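Local coordinates for acyl-coenzyme A oxidase 1 (Yarrowia lipolytica, PDB 5Y9D), which catalyses the FAD-dependent oxidation of acyl-CoA to (2E)-enoyl-CoA, passing electrons to oxygen to give hydrogen peroxide in peroxisomal fatty acid beta-oxidation, at residues Ala418-Ile432 against Trp457-Cys471. Numbering follows the deposited sequence.
Sequences AGMKAFTTWGCAKII and WVVQCTWEGDNNVLC. With FAD (flavin-adenine dinucleotide), chain C.
Lys421 reaches from helix 400-437 into the loop between the 3-10 segment 459-461 and helix 467-486, where NZ donates to Gln460 O, Trp463 O, Gly465 O and, at 2.8 Å, Asn467 OD1. The other end of the Asn467 amide gives a nearly straight bond, ND2 to Thr425 OG1 (2.9 Å, 168°). Trp457 NE1 donates in its ring plane to Thr425 O (3.0 Å), which also accepts from Ala429 N. Against the rings, Asn467 ND2 lies over the middle of Trp426 and Asn467 CB makes a CH-pi contact with its six-membered part, ring and amide planes almost perpendicular. Sulfur-aromatic contacts follow: Cys428 SG sits over one face of Trp457, 3.6 Å from the five-membered centroid, and Cys471 SG meets Phe423 obliquely. Among apolar contacts, Lys421 CD packs on Leu470 CD1, its chain bent at chi2 (-83°). Replacing Lys421 by methionine would probably leave three backbone carbonyls and Asn467 OD1 without their common donor and let the loop shift. That loop carries Trp463, with flavin C6 at its ring edge, Asp466, whose OD2 accepts from FAD O2B (2.6 Å), and Glu464, the probable proton acceptor; the ammonium's bonds are consistent with its fixing the loop's shape.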
loop_
_atom_site.group_PDB
_atom_site.type_symbol
_atom_site.label_atom_id
_atom_site.label_comp_id
_atom_site.label_asym_id
_atom_site.label_seq_id
_atom_site.Cartn_x
_atom_site.Cartn_y
_atom_site.Cartn_z
ATOM N N ALA A 418 13.327 0.298 -17.711
ATOM C CA ALA A 418 12.359 1.232 -17.207
ATOM C C ALA A 418 11.068 0.489 -16.907
ATOM O O ALA A 418 10.481 0.626 -15.826
ATOM C CB ALA A 418 12.140 2.345 -18.216
ATOM N N GLY A 419 10.627 -0.318 -17.862
ATOM C CA GLY A 419 9.414 -1.102 -17.676
ATOM C C GLY A 419 9.635 -2.170 -16.638
ATOM O O GLY A 419 8.757 -2.452 -15.841
ATOM N N MET A 420 10.801 -2.794 -16.649
ATOM C CA MET A 420 11.087 -3.801 -15.644
ATOM C C MET A 420 11.197 -3.202 -14.222
ATOM O O MET A 420 10.729 -3.793 -13.257
ATOM C CB MET A 420 12.340 -4.569 -15.989
ATOM C CG MET A 420 12.460 -5.801 -15.126
ATOM S SD MET A 420 12.024 -7.280 -16.022
ATOM C CE MET A 420 13.658 -7.531 -16.785
ATOM N N LYS A 421 11.798 -2.027 -14.097
ATOM C CA LYS A 421 11.783 -1.276 -12.831
ATOM C C LYS A 421 10.353 -1.014 -12.384
ATOM O O LYS A 421 9.962 -1.366 -11.274
ATOM C CB LYS A 421 12.555 0.044 -12.973
ATOM C CG LYS A 421 12.698 0.875 -11.713
ATOM C CD LYS A 421 11.486 1.747 -11.421
ATOM C CE LYS A 421 11.868 2.961 -10.585
ATOM N NZ LYS A 421 10.761 3.941 -10.424
ATOM N N ALA A 422 9.553 -0.403 -13.237
ATOM C CA ALA A 422 8.219 -0.059 -12.812
ATOM C C ALA A 422 7.447 -1.278 -12.321
ATOM O O ALA A 422 6.933 -1.296 -11.211
ATOM C CB ALA A 422 7.460 0.674 -13.914
ATOM N N PHE A 423 7.376 -2.314 -13.124
ATOM C CA PHE A 423 6.505 -3.435 -12.766
ATOM C C PHE A 423 7.045 -4.239 -11.616
ATOM O O PHE A 423 6.249 -4.625 -10.717
ATOM C CB PHE A 423 6.182 -4.302 -13.974
ATOM C CG PHE A 423 5.407 -3.557 -15.007
ATOM C CD1 PHE A 423 4.110 -3.165 -14.740
ATOM C CD2 PHE A 423 5.986 -3.184 -16.211
ATOM C CE1 PHE A 423 3.380 -2.453 -15.675
ATOM C CE2 PHE A 423 5.262 -2.457 -17.146
ATOM C CZ PHE A 423 3.953 -2.084 -16.882
ATOM N N THR A 424 8.361 -4.473 -11.592
ATOM C CA THR A 424 8.902 -5.160 -10.441
ATOM C C THR A 424 8.767 -4.405 -9.141
ATOM O O THR A 424 8.479 -5.040 -8.154
ATOM C CB THR A 424 10.313 -5.657 -10.615
ATOM O OG1 THR A 424 11.207 -4.567 -10.855
ATOM C CG2 THR A 424 10.325 -6.702 -11.751
ATOM N N THR A 425 8.899 -3.076 -9.130
ATOM C CA THR A 425 8.702 -2.309 -7.883
ATOM C C THR A 425 7.212 -2.214 -7.451
ATOM O O THR A 425 6.902 -2.290 -6.282
ATOM C CB THR A 425 9.352 -0.906 -7.931
ATOM O OG1 THR A 425 8.772 -0.083 -8.978
ATOM C CG2 THR A 425 10.844 -1.068 -8.134
ATOM N N TRP A 426 6.296 -2.071 -8.394
ATOM C CA TRP A 426 4.889 -2.246 -8.059
ATOM C C TRP A 426 4.542 -3.649 -7.554
ATOM O O TRP A 426 3.692 -3.800 -6.665
ATOM C CB TRP A 426 3.999 -1.967 -9.251
ATOM C CG TRP A 426 3.632 -0.544 -9.452
ATOM C CD1 TRP A 426 3.440 0.400 -8.509
ATOM C CD2 TRP A 426 3.369 0.075 -10.708
ATOM N NE1 TRP A 426 3.078 1.591 -9.104
ATOM C CE2 TRP A 426 3.017 1.407 -10.453
ATOM C CE3 TRP A 426 3.392 -0.381 -12.029
ATOM C CZ2 TRP A 426 2.707 2.298 -11.459
ATOM C CZ3 TRP A 426 3.052 0.497 -13.034
ATOM C CH2 TRP A 426 2.730 1.835 -12.743
ATOM N N GLY A 427 5.150 -4.664 -8.146
ATOM C CA GLY A 427 4.889 -6.047 -7.739
ATOM C C GLY A 427 5.395 -6.275 -6.331
ATOM O O GLY A 427 4.704 -6.888 -5.547
ATOM N N CYS A 428 6.578 -5.767 -6.001
ATOM C CA CYS A 428 7.060 -5.768 -4.610
ATOM C C CYS A 428 6.112 -5.052 -3.664
ATOM O O CYS A 428 5.756 -5.600 -2.628
ATOM C CB CYS A 428 8.439 -5.109 -4.489
ATOM S SG CYS A 428 9.191 -5.272 -2.835
ATOM N N ALA A 429 5.711 -3.828 -3.995
ATOM C CA ALA A 429 4.687 -3.124 -3.217
ATOM C C ALA A 429 3.502 -4.065 -2.915
ATOM O O ALA A 429 3.106 -4.188 -1.753
ATOM C CB ALA A 429 4.203 -1.867 -3.936
ATOM N N LYS A 430 2.984 -4.746 -3.952
ATOM C CA LYS A 430 1.821 -5.627 -3.792
ATOM C C LYS A 430 2.135 -6.838 -2.915
ATOM O O LYS A 430 1.300 -7.295 -2.143
ATOM C CB LYS A 430 1.280 -6.091 -5.162
ATOM C CG LYS A 430 -0.031 -6.863 -5.093
ATOM C CD LYS A 430 -0.344 -7.482 -6.451
ATOM C CE LYS A 430 -1.777 -8.049 -6.545
ATOM N NZ LYS A 430 -1.916 -9.521 -6.281
ATOM N N ILE A 431 3.336 -7.360 -3.037
ATOM C CA ILE A 431 3.735 -8.514 -2.241
ATOM C C ILE A 431 3.807 -8.151 -0.747
ATOM O O ILE A 431 3.227 -8.823 0.114
ATOM C CB ILE A 431 5.047 -9.080 -2.778
ATOM C CG1 ILE A 431 4.776 -9.797 -4.099
ATOM C CG2 ILE A 431 5.672 -10.039 -1.798
ATOM C CD1 ILE A 431 6.008 -10.136 -4.907
ATOM N N ILE A 432 4.476 -7.055 -0.456
ATOM C CA ILE A 432 4.648 -6.618 0.917
ATOM C C ILE A 432 3.275 -6.477 1.541
ATOM O O ILE A 432 3.082 -6.903 2.697
ATOM C CB ILE A 432 5.370 -5.251 1.005
ATOM C CG1 ILE A 432 6.808 -5.341 0.484
ATOM C CG2 ILE A 432 5.363 -4.729 2.427
ATOM C CD1 ILE A 432 7.553 -4.017 0.489
ATOM N N TRP A 457 9.484 0.979 1.227
ATOM C CA TRP A 457 9.560 0.394 -0.127
ATOM C C TRP A 457 8.959 1.271 -1.228
ATOM O O TRP A 457 9.452 1.315 -2.346
ATOM C CB TRP A 457 8.893 -0.997 -0.252
ATOM C CG TRP A 457 8.989 -1.436 -1.626
ATOM C CD1 TRP A 457 8.020 -1.374 -2.572
ATOM C CD2 TRP A 457 10.167 -1.837 -2.283
ATOM N NE1 TRP A 457 8.507 -1.763 -3.778
ATOM C CE2 TRP A 457 9.837 -2.065 -3.622
ATOM C CE3 TRP A 457 11.486 -2.068 -1.863
ATOM C CZ2 TRP A 457 10.777 -2.513 -4.553
ATOM C CZ3 TRP A 457 12.417 -2.487 -2.791
ATOM C CH2 TRP A 457 12.050 -2.706 -4.130
ATOM N N VAL A 458 7.914 1.981 -0.889
ATOM C CA VAL A 458 7.003 2.535 -1.886
ATOM C C VAL A 458 7.562 3.689 -2.714
ATOM O O VAL A 458 7.124 3.928 -3.845
ATOM C CB VAL A 458 5.659 2.869 -1.191
ATOM C CG1 VAL A 458 5.257 4.311 -1.339
ATOM C CG2 VAL A 458 4.601 1.896 -1.655
ATOM N N VAL A 459 8.566 4.357 -2.185
ATOM C CA VAL A 459 9.181 5.468 -2.878
ATOM C C VAL A 459 9.935 5.033 -4.124
ATOM O O VAL A 459 10.180 5.835 -5.033
ATOM C CB VAL A 459 10.132 6.192 -1.949
ATOM C CG1 VAL A 459 11.381 5.386 -1.731
ATOM C CG2 VAL A 459 10.448 7.599 -2.484
ATOM N N GLN A 460 10.246 3.750 -4.183
ATOM C CA GLN A 460 10.878 3.118 -5.325
ATOM C C GLN A 460 10.009 3.141 -6.570
ATOM O O GLN A 460 10.512 3.053 -7.664
ATOM C CB GLN A 460 11.277 1.683 -5.001
ATOM C CG GLN A 460 12.214 1.559 -3.824
ATOM C CD GLN A 460 13.617 1.232 -4.233
ATOM O OE1 GLN A 460 14.493 2.070 -4.203
ATOM N NE2 GLN A 460 13.836 0.012 -4.617
ATOM N N CYS A 461 8.701 3.213 -6.382
ATOM C CA CYS A 461 7.760 3.290 -7.477
ATOM C C CYS A 461 7.627 4.692 -8.017
ATOM O O CYS A 461 6.904 4.927 -8.954
ATOM C CB CYS A 461 6.390 2.808 -7.038
ATOM S SG CYS A 461 6.315 1.106 -6.505
ATOM N N THR A 462 8.286 5.631 -7.359
ATOM C CA THR A 462 8.194 7.035 -7.695
ATOM C C THR A 462 9.491 7.650 -8.170
ATOM O O THR A 462 9.510 8.363 -9.136
ATOM C CB THR A 462 7.704 7.807 -6.465
ATOM O OG1 THR A 462 6.405 7.341 -6.120
ATOM C CG2 THR A 462 7.667 9.281 -6.710
ATOM N N TRP A 463 10.560 7.419 -7.435
ATOM C CA TRP A 463 11.842 8.041 -7.716
ATOM C C TRP A 463 12.684 7.334 -8.752
ATOM O O TRP A 463 12.469 6.185 -9.049
ATOM C CB TRP A 463 12.629 8.302 -6.438
ATOM C CG TRP A 463 13.238 7.101 -5.825
ATOM C CD1 TRP A 463 13.390 5.891 -6.392
ATOM C CD2 TRP A 463 13.768 6.997 -4.506
ATOM N NE1 TRP A 463 13.991 5.038 -5.528
ATOM C CE2 TRP A 463 14.238 5.694 -4.355
ATOM C CE3 TRP A 463 13.900 7.885 -3.444
ATOM C CZ2 TRP A 463 14.818 5.249 -3.178
ATOM C CZ3 TRP A 463 14.482 7.447 -2.291
ATOM C CH2 TRP A 463 14.934 6.142 -2.162
ATOM N N GLU A 464 13.662 8.043 -9.285
ATOM C CA GLU A 464 14.436 7.550 -10.402
ATOM C C GLU A 464 13.529 7.106 -11.559
ATOM O O GLU A 464 13.760 6.058 -12.190
ATOM C CB GLU A 464 15.296 6.398 -9.953
ATOM C CG GLU A 464 16.383 6.762 -8.975
ATOM C CD GLU A 464 17.569 5.850 -9.114
ATOM O OE1 GLU A 464 17.603 5.102 -10.129
ATOM O OE2 GLU A 464 18.450 5.885 -8.220
ATOM N N GLY A 465 12.500 7.927 -11.813
ATOM C CA GLY A 465 11.469 7.663 -12.779
ATOM C C GLY A 465 10.178 7.241 -12.113
ATOM O O GLY A 465 10.117 6.189 -11.490
ATOM N N ASP A 466 9.150 8.068 -12.253
ATOM C CA ASP A 466 7.804 7.730 -11.843
ATOM C C ASP A 466 7.386 6.531 -12.677
ATOM O O ASP A 466 7.547 6.513 -13.894
ATOM C CB ASP A 466 6.875 8.913 -12.121
ATOM C CG ASP A 466 5.401 8.594 -11.845
ATOM O OD1 ASP A 466 5.006 8.670 -10.663
ATOM O OD2 ASP A 466 4.644 8.300 -12.799
ATOM N N ASN A 467 6.860 5.509 -12.033
ATOM C CA ASN A 467 6.601 4.245 -12.752
ATOM C C ASN A 467 5.704 4.393 -14.003
ATOM O O ASN A 467 6.022 3.844 -15.059
ATOM C CB ASN A 467 6.012 3.200 -11.799
ATOM C CG ASN A 467 7.067 2.473 -11.000
ATOM O OD1 ASN A 467 8.259 2.774 -11.068
ATOM N ND2 ASN A 467 6.629 1.475 -10.245
ATOM N N ASN A 468 4.616 5.142 -13.869
ATOM C CA ASN A 468 3.669 5.303 -14.955
ATOM C C ASN A 468 4.339 5.923 -16.142
ATOM O O ASN A 468 4.172 5.452 -17.254
ATOM C CB ASN A 468 2.457 6.128 -14.509
ATOM C CG ASN A 468 1.369 5.267 -13.878
ATOM O OD1 ASN A 468 1.172 5.261 -12.662
ATOM N ND2 ASN A 468 0.670 4.529 -14.706
ATOM N N VAL A 469 5.120 6.960 -15.894
ATOM C CA VAL A 469 5.897 7.616 -16.925
ATOM C C VAL A 469 6.987 6.703 -17.512
ATOM O O VAL A 469 7.274 6.764 -18.694
ATOM C CB VAL A 469 6.550 8.900 -16.350
ATOM C CG1 VAL A 469 7.727 9.397 -17.220
ATOM C CG2 VAL A 469 5.486 9.974 -16.184
ATOM N N LEU A 470 7.630 5.896 -16.673
ATOM C CA LEU A 470 8.530 4.865 -17.166
ATOM C C LEU A 470 7.805 3.870 -18.070
ATOM O O LEU A 470 8.354 3.496 -19.106
ATOM C CB LEU A 470 9.262 4.149 -16.034
ATOM C CG LEU A 470 10.278 4.986 -15.248
ATOM C CD1 LEU A 470 11.042 4.099 -14.268
ATOM C CD2 LEU A 470 11.252 5.700 -16.164
ATOM N N CYS A 471 6.585 3.477 -17.716
ATOM C CA CYS A 471 5.769 2.608 -18.580
ATOM C C CYS A 471 5.507 3.263 -19.933
ATOM O O CYS A 471 5.600 2.599 -20.969
ATOM C CB CYS A 471 4.429 2.263 -17.937
ATOM S SG CYS A 471 4.641 1.318 -16.427
HETATM P PA FAD C . 5.553 14.450 -11.786
HETATM O O1A FAD C . 5.135 15.801 -11.399
HETATM O O2A FAD C . 6.380 14.213 -12.973
HETATM O O5B FAD C . 4.259 13.577 -11.923
HETATM C C5B FAD C . 3.107 13.713 -11.114
HETATM C C4B FAD C . 2.055 12.701 -11.537
HETATM O O4B FAD C . 1.608 12.991 -12.849
HETATM C C3B FAD C . 2.613 11.302 -11.586
HETATM O O3B FAD C . 1.668 10.399 -11.051
HETATM C C2B FAD C . 2.774 10.984 -13.042
HETATM O O2B FAD C . 2.498 9.619 -13.268
HETATM C C1B FAD C . 1.759 11.877 -13.705
HETATM N N9A FAD C . 2.281 12.301 -15.008
HETATM C C8A FAD C . 3.347 13.063 -15.214
HETATM N N7A FAD C . 3.554 13.250 -16.517
HETATM C C5A FAD C . 2.600 12.595 -17.176
HETATM C C6A FAD C . 2.228 12.368 -18.587
HETATM N N6A FAD C . 2.933 12.900 -19.590
HETATM N N1A FAD C . 1.157 11.620 -18.835
HETATM C C2A FAD C . 0.447 11.086 -17.858
HETATM N N3A FAD C . 0.719 11.238 -16.567
HETATM C C4A FAD C . 1.767 11.968 -16.170
HETATM N N1 FAD C . 15.373 13.530 -6.925
HETATM C C2 FAD C . 16.676 13.766 -7.056
HETATM O O2 FAD C . 17.065 14.358 -8.054
HETATM N N3 FAD C . 17.566 13.391 -6.151
HETATM C C4 FAD C . 17.228 12.747 -5.052
HETATM O O4 FAD C . 18.060 12.411 -4.225
HETATM C C4X FAD C . 15.818 12.444 -4.833
HETATM N N5 FAD C . 15.415 11.800 -3.751
HETATM C C5X FAD C . 14.128 11.550 -3.570
HETATM C C6 FAD C . 13.747 10.905 -2.428
HETATM C C7 FAD C . 12.435 10.634 -2.206
HETATM C C7M FAD C . 12.055 9.902 -0.955
HETATM C C8 FAD C . 11.430 11.039 -3.212
HETATM C C8M FAD C . 9.975 10.761 -3.022
HETATM C C9 FAD C . 11.810 11.686 -4.355
HETATM C C9A FAD C . 13.127 11.965 -4.566
HETATM N N10 FAD C . 13.533 12.633 -5.718
HETATM C C10 FAD C . 14.886 12.888 -5.866
HETATM C "C1'" FAD C . 12.580 13.069 -6.730
HETATM C "C2'" FAD C . 11.921 11.910 -7.460
HETATM O "O2'" FAD C . 12.780 11.400 -8.458
HETATM C "C3'" FAD C . 10.634 12.398 -8.081
HETATM O "O3'" FAD C . 9.615 12.223 -7.119
HETATM C "C4'" FAD C . 10.218 11.610 -9.296
HETATM O "O4'" FAD C . 11.087 11.889 -10.384
HETATM C "C5'" FAD C . 8.786 11.947 -9.676
HETATM O "O5'" FAD C . 8.721 13.284 -10.106
HETATM P P FAD C . 7.523 14.250 -9.791
HETATM O O1P FAD C . 7.112 14.130 -8.409
HETATM O O2P FAD C . 7.963 15.539 -10.328
HETATM O O3P FAD C . 6.290 13.710 -10.605
#